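Local structure of putative esterase Rv1847/MT1895 (Mycobacterium tuberculosis, 3S4K) at residues F21-L27 with A61-S65; M101-E107 with W118-D124. The protein is a putative esterase of the PaaI thioesterase family, probably hydrolysing thioesters such as 1,4-dihydroxy-2-naphthoyl-CoA. One frame throughout, in Å; residues are numbered along the deposited sequence.

Both contacts belong to one hot-dog domain, and their centres lie about 12 Å apart. Contact 1, whose touching residues are all buried, lays the short helix 20-25 and Leu27, just after its closing turn, against the long helix 56-75, close to the second subunit; side chains do the work there, mostly apolar ones with a single polar pair. Contact 2 joins two neighbouring strands of the sheet that wraps this helix, and backbone hydrogen bonds dominate. One of its faces is packed beneath helix 56-75, where Ile63 O of contact 1 meets Val120 CG2 of contact 2 at 3.7 Å, while the other carries Tyr103, Leu119, threonine hydroxyls and the Glu107 carboxylate, with a water.

Contact 1 of 2, residues F21-L27 with A61-S65; sequences FDSELGL and AMIES
In this hot-dog fold the long helix 56-75 is the "sausage" wrapped by the sheet, and Phe21, Asp22, Leu25 and Leu27 of the short N-terminal helix and its exit meet the helix through Ala61, Met62 and Ser65. The short helix segments cross with 136° between their directions, their axes 11.0 Å apart at closest approach, a spacing that the side chains of both must bridge. Ala61 suits the centre because its methyl serves two larger neighbours: Leu25 CD1 approaches its CB to 3.7 Å, and the Phe21 ring brings its CE2 edge to the same CB at 3.9 Å, near the ring plane. Phe21 reaches that place with CG anti to the backbone N (chi1 -168°); Leu25 CG lies over one ring face, offset toward the rim. Across the dimer interface, His55 of the second subunit meets the ring of Phe21.

The turn ending the short helix is a Schellman motif. Gly26, with positive phi, is its C-prime residue, and Leu27 N donates to Asp22 O at 3.0 Å. Leu27 is thereby turned back to helix 56-75, and its branches divide their work: CD2 abuts Ser65 CB at 3.6 Å, while CD1 meets Met62 CE at 3.8 Å in the conformer given, the two chains crossing obliquely. Met62 also reaches Leu41 of strand 36-43. A buried hydroxyl needs partners, and Ser65 OG has one in His55 NE2 of the second subunit, to which it is hydrogen-bonded. Its bond to Asp22 OD1 measures 2.4 Å, very short; Ser65 is modelled in two conformers, and the length is doubtful.

Contact 2 of 2, residues M101-E107 with W118-D124; sequences MVYGTAE and WLVTITD
With CG anti to its own carbonyl carbon (chi1 -71°), Trp118 brings its indole alongside Glu107 of the neighbouring strand, CE3 lying 3.4 Å from Glu107 C. Glu107 begins with the same kind of turn at chi1 (-58°) but then extends beyond CG, running side by side with Leu119 until OE2 lies 3.7 Å from Leu119 CD2. That reach lets the carboxylate take a bond from water 1, which lies 2.6 Å from Glu107 OE2. The water also donates to Thr105 O and is hydrogen-bonded to Thr121 OG1, so three groups fix it on the strand pair; Thr105 O is held twice, by the water and by Thr121 N.

Strands 100-108 and 115-123 are antiparallel neighbours in the curved sheet of the hot-dog fold, their short segments at 160°. Tyr103-Thr123, Thr105-Thr121 and Glu107-Leu119 are the hydrogen-bonded pairs, each closed by two N-H...O bonds. In the last pair Glu107 N to Leu119 O and Leu119 N to Glu107 O both measure 2.8 Å, with each donor nearly along the C=O axis. CA-H...O contacts fill the rungs between, as from Ala106 CA to Leu119 O at 3.1 Å.

The non-hydrogen-bonded pairs Gly104-Ile122 and Ala106-Val120 face helix 56-75, with Ile122, Ala106 and Val120 pointing to it. Small and beta-branched residues suit this face: the Ala106 methyl fits beneath Ile66 of the helix and meets Val120 CG2 at 3.9 Å, and Gly104 adds no side chain beside Ile122. The large indole of Trp118 reaches Ala70 and Ala71, while its NE1 is hydrogen-bonded to Gln116. At the far end of the pair, the Tyr103 ring has Thr123 O at its edge, with CD1 3.9 Å from that oxygen.

Contact 1 of 2, residues F21-L27 with A61-S65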
loop_
_atom_site.group_PDB
_atom_site.type_symbol
_atom_site.label_atom_id
_atom_site.label_comp_id
_atom_site.label_asym_id
_atom_site.label_seq_id
_atom_site.Cartn_x
_atom_site.Cartn_y
_atom_site.Cartn_z
ATOM N N PHE A 21 4.308 12.407 -0.849
ATOM C CA PHE A 21 3.131 11.573 -1.112
ATOM C C PHE A 21 2.079 11.718 -0.020
ATOM O O PHE A 21 0.885 11.600 -0.303
ATOM C CB PHE A 21 3.519 10.106 -1.321
ATOM C CG PHE A 21 2.401 9.248 -1.862
ATOM C CD1 PHE A 21 1.739 9.585 -3.035
ATOM C CD2 PHE A 21 2.059 8.065 -1.229
ATOM C CE1 PHE A 21 0.712 8.786 -3.523
ATOM C CE2 PHE A 21 1.066 7.264 -1.724
ATOM C CZ PHE A 21 0.380 7.626 -2.858
ATOM N N ASP A 22 2.489 12.003 1.219
ATOM C CA ASP A 22 1.505 12.220 2.278
ATOM C C ASP A 22 0.642 13.438 1.947
ATOM O O ASP A 22 -0.551 13.462 2.261
ATOM C CB ASP A 22 2.160 12.399 3.661
ATOM C CG ASP A 22 2.709 11.101 4.242
ATOM O OD1 ASP A 22 2.463 10.006 3.682
ATOM O OD2 ASP A 22 3.403 11.170 5.293
ATOM N N SER A 23 1.228 14.459 1.333
ATOM C CA SER A 23 0.420 15.618 0.926
ATOM C C SER A 23 -0.659 15.227 -0.086
ATOM O O SER A 23 -1.781 15.758 -0.041
ATOM C CB SER A 23 1.301 16.727 0.361
ATOM O OG SER A 23 0.523 17.874 0.028
ATOM N N GLU A 24 -0.334 14.317 -1.003
ATOM C CA GLU A 24 -1.319 13.828 -1.964
ATOM C C GLU A 24 -2.457 13.066 -1.300
ATOM O O GLU A 24 -3.597 13.145 -1.744
ATOM C CB GLU A 24 -0.663 12.945 -3.028
ATOM C CG GLU A 24 0.301 13.693 -3.952
ATOM C CD GLU A 24 -0.332 14.906 -4.630
ATOM O OE1 GLU A 24 -1.223 14.728 -5.474
ATOM O OE2 GLU A 24 0.056 16.044 -4.308
ATOM N N LEU A 25 -2.128 12.313 -0.253
ATOM C CA LEU A 25 -3.107 11.567 0.505
ATOM C C LEU A 25 -3.969 12.458 1.385
ATOM O O LEU A 25 -5.055 12.053 1.752
ATOM C CB LEU A 25 -2.434 10.527 1.407
ATOM C CG LEU A 25 -1.633 9.412 0.734
ATOM C CD1 LEU A 25 -0.899 8.537 1.772
ATOM C CD2 LEU A 25 -2.537 8.552 -0.128
ATOM N N GLY A 26 -3.464 13.632 1.754
ATOM C CA GLY A 26 -4.109 14.473 2.772
ATOM C C GLY A 26 -3.807 14.012 4.195
ATOM O O GLY A 26 -4.563 14.311 5.127
ATOM N N LEU A 27 -2.694 13.301 4.363
ATOM C CA LEU A 27 -2.341 12.701 5.649
ATOM C C LEU A 27 -1.716 13.762 6.545
ATOM O O LEU A 27 -0.716 14.388 6.166
ATOM C CB LEU A 27 -1.364 11.524 5.455
ATOM C CG LEU A 27 -1.091 10.656 6.689
ATOM C CD1 LEU A 27 -2.351 9.994 7.234
ATOM C CD2 LEU A 27 -0.008 9.603 6.392
ATOM N N ALA A 61 -0.658 2.809 2.200
ATOM C CA ALA A 61 0.228 3.953 2.222
ATOM C C ALA A 61 0.236 4.672 3.564
ATOM O O ALA A 61 1.278 5.075 4.090
ATOM C CB ALA A 61 -0.168 4.928 1.081
ATOM N N MET A 62 -0.954 4.830 4.121
ATOM C CA MET A 62 -1.143 5.407 5.460
ATOM C C MET A 62 -0.349 4.623 6.492
ATOM O O MET A 62 0.398 5.183 7.314
ATOM C CB MET A 62 -2.612 5.333 5.884
ATOM C CG MET A 62 -3.487 6.491 5.488
ATOM S SD MET A 62 -5.031 6.405 6.441
ATOM C CE MET A 62 -4.550 6.990 8.062
ATOM N N ILE A 63 -0.514 3.311 6.445
ATOM C CA ILE A 63 0.160 2.391 7.351
ATOM C C ILE A 63 1.668 2.537 7.173
ATOM O O ILE A 63 2.401 2.643 8.138
ATOM C CB ILE A 63 -0.376 0.949 7.122
ATOM C CG1 ILE A 63 -1.760 0.828 7.751
ATOM C CG2 ILE A 63 0.613 -0.163 7.634
ATOM C CD1 ILE A 63 -2.611 -0.281 7.173
ATOM N N GLU A 64 2.123 2.621 5.931
ATOM C CA GLU A 64 3.560 2.761 5.658
ATOM C C GLU A 64 4.139 4.050 6.252
ATOM O O GLU A 64 5.191 4.031 6.918
ATOM C CB GLU A 64 3.793 2.694 4.142
ATOM C CG GLU A 64 5.266 2.735 3.717
ATOM C CD GLU A 64 6.013 1.444 3.964
ATOM O OE1 GLU A 64 5.379 0.428 4.332
ATOM O OE2 GLU A 64 7.261 1.452 3.778
ATOM N N SER A 65 3.436 5.164 6.037
ATOM C CA SER A 65 3.863 6.472 6.524
ATOM C C SER A 65 3.926 6.540 8.044
ATOM O O SER A 65 4.909 6.991 8.627
ATOM C CB SER A 65 2.915 7.570 6.028
ATOM O OG SER A 65 3.189 7.908 4.685
#

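Contact 2 of 2, residues M101-E107 with W118-D124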
loop_
_atom_site.group_PDB
_atom_site.type_symbol
_atom_site.label_atom_id
_atom_site.label_comp_id
_atom_site.label_asym_id
_atom_site.label_seq_id
_atom_site.Cartn_x
_atom_site.Cartn_y
_atom_site.Cartn_z
ATOM N N MET A 101 -13.602 10.787 7.949
ATOM C CA MET A 101 -12.195 10.752 8.372
ATOM C C MET A 101 -11.804 9.339 8.790
ATOM O O MET A 101 -12.623 8.585 9.325
ATOM C CB MET A 101 -11.988 11.676 9.587
ATOM C CG MET A 101 -12.243 13.153 9.320
ATOM S SD MET A 101 -10.954 13.932 8.341
ATOM C CE MET A 101 -9.484 13.741 9.363
ATOM N N VAL A 102 -10.540 8.999 8.557
ATOM C CA VAL A 102 -9.932 7.775 9.085
ATOM C C VAL A 102 -8.680 8.171 9.853
ATOM O O VAL A 102 -8.051 9.186 9.547
ATOM C CB VAL A 102 -9.634 6.726 7.983
ATOM C CG1 VAL A 102 -10.959 6.215 7.388
ATOM C CG2 VAL A 102 -8.701 7.289 6.903
ATOM N N TYR A 103 -8.342 7.362 10.860
ATOM C CA TYR A 103 -7.365 7.699 11.866
ATOM C C TYR A 103 -6.501 6.465 12.108
ATOM O O TYR A 103 -7.040 5.377 12.364
ATOM C CB TYR A 103 -8.109 8.030 13.166
ATOM C CG TYR A 103 -9.046 9.216 13.058
ATOM C CD1 TYR A 103 -10.397 9.066 12.711
ATOM C CD2 TYR A 103 -8.574 10.502 13.319
ATOM C CE1 TYR A 103 -11.243 10.186 12.615
ATOM C CE2 TYR A 103 -9.404 11.597 13.212
ATOM C CZ TYR A 103 -10.726 11.433 12.879
ATOM O OH TYR A 103 -11.500 12.569 12.766
ATOM N N GLY A 104 -5.180 6.612 12.000
ATOM C CA GLY A 104 -4.253 5.513 12.286
ATOM C C GLY A 104 -3.358 5.739 13.479
ATOM O O GLY A 104 -2.921 6.866 13.731
ATOM N N THR A 105 -3.072 4.667 14.212
ATOM C CA THR A 105 -2.121 4.681 15.314
ATOM C C THR A 105 -1.107 3.560 15.126
ATOM O O THR A 105 -1.511 2.429 14.888
ATOM C CB THR A 105 -2.837 4.421 16.635
ATOM O OG1 THR A 105 -3.770 5.471 16.898
ATOM C CG2 THR A 105 -1.841 4.315 17.793
ATOM N N ALA A 106 0.180 3.889 15.267
ATOM C CA ALA A 106 1.271 2.909 15.238
ATOM C C ALA A 106 1.688 2.568 16.664
ATOM O O ALA A 106 1.867 3.477 17.482
ATOM C CB ALA A 106 2.468 3.419 14.474
ATOM N N GLU A 107 1.821 1.266 16.927
ATOM C CA GLU A 107 2.341 0.695 18.185
ATOM C C GLU A 107 3.503 -0.213 17.842
ATOM O O GLU A 107 3.477 -0.884 16.817
ATOM C CB GLU A 107 1.331 -0.235 18.845
ATOM C CG GLU A 107 0.008 0.265 19.213
ATOM C CD GLU A 107 -0.894 -0.928 19.473
ATOM O OE1 GLU A 107 -0.576 -1.735 20.392
ATOM O OE2 GLU A 107 -1.843 -1.116 18.700
ATOM N N TRP A 118 6.431 -2.528 13.312
ATOM C CA TRP A 118 5.376 -1.663 13.845
ATOM C C TRP A 118 3.993 -2.121 13.370
ATOM O O TRP A 118 3.846 -2.548 12.227
ATOM C CB TRP A 118 5.564 -0.204 13.405
ATOM C CG TRP A 118 6.738 0.452 14.095
ATOM C CD1 TRP A 118 8.037 0.370 13.746
ATOM C CD2 TRP A 118 6.689 1.279 15.261
ATOM N NE1 TRP A 118 8.820 1.103 14.606
ATOM C CE2 TRP A 118 8.017 1.655 15.566
ATOM C CE3 TRP A 118 5.655 1.726 16.087
ATOM C CZ2 TRP A 118 8.331 2.486 16.650
ATOM C CZ3 TRP A 118 5.975 2.514 17.175
ATOM C CH2 TRP A 118 7.301 2.897 17.440
ATOM N N LEU A 119 2.998 -2.045 14.262
ATOM C CA LEU A 119 1.587 -2.306 13.948
ATOM C C LEU A 119 0.851 -0.970 13.810
ATOM O O LEU A 119 0.966 -0.093 14.677
ATOM C CB LEU A 119 0.929 -3.096 15.081
ATOM C CG LEU A 119 -0.590 -3.169 15.045
ATOM C CD1 LEU A 119 -1.017 -3.980 13.839
ATOM C CD2 LEU A 119 -1.115 -3.821 16.332
ATOM N N VAL A 120 0.082 -0.829 12.737
ATOM C CA VAL A 120 -0.738 0.355 12.525
ATOM C C VAL A 120 -2.172 -0.090 12.311
ATOM O O VAL A 120 -2.442 -0.964 11.471
ATOM C CB VAL A 120 -0.268 1.154 11.304
ATOM C CG1 VAL A 120 -1.107 2.437 11.143
ATOM C CG2 VAL A 120 1.240 1.450 11.399
ATOM N N THR A 121 -3.085 0.517 13.070
ATOM C CA THR A 121 -4.517 0.200 13.011
ATOM C C THR A 121 -5.246 1.457 12.554
ATOM O O THR A 121 -5.089 2.533 13.153
ATOM C CB THR A 121 -5.072 -0.282 14.378
ATOM O OG1 THR A 121 -4.246 -1.343 14.876
ATOM C CG2 THR A 121 -6.559 -0.751 14.276
ATOM N N ILE A 122 -6.077 1.304 11.529
ATOM C CA ILE A 122 -6.853 2.411 10.971
ATOM C C ILE A 122 -8.321 2.245 11.325
ATOM O O ILE A 122 -8.910 1.200 11.049
ATOM C CB ILE A 122 -6.742 2.468 9.441
ATOM C CG1 ILE A 122 -5.277 2.340 9.010
ATOM C CG2 ILE A 122 -7.337 3.752 8.934
ATOM C CD1 ILE A 122 -4.994 2.955 7.649
ATOM N N THR A 123 -8.897 3.264 11.965
ATOM C CA THR A 123 -10.307 3.283 12.346
ATOM C C THR A 123 -11.093 4.405 11.651
ATOM O O THR A 123 -10.527 5.421 11.224
ATOM C CB THR A 123 -10.474 3.432 13.883
ATOM O OG1 THR A 123 -9.648 4.507 14.365
ATOM C CG2 THR A 123 -10.114 2.115 14.592
ATOM N N ASP A 124 -12.412 4.235 11.550
ATOM C CA ASP A 124 -13.282 5.258 10.970
ATOM C C ASP A 124 -13.974 6.057 12.081
ATOM O O ASP A 124 -13.672 5.881 13.269
ATOM C CB ASP A 124 -14.290 4.631 9.995
ATOM C CG ASP A 124 -15.376 3.757 10.684
ATOM O OD1 ASP A 124 -15.490 3.707 11.934
ATOM O OD2 ASP A 124 -16.155 3.107 9.937
HETATM O O HOH W 1 -2.228 -0.029 16.344
#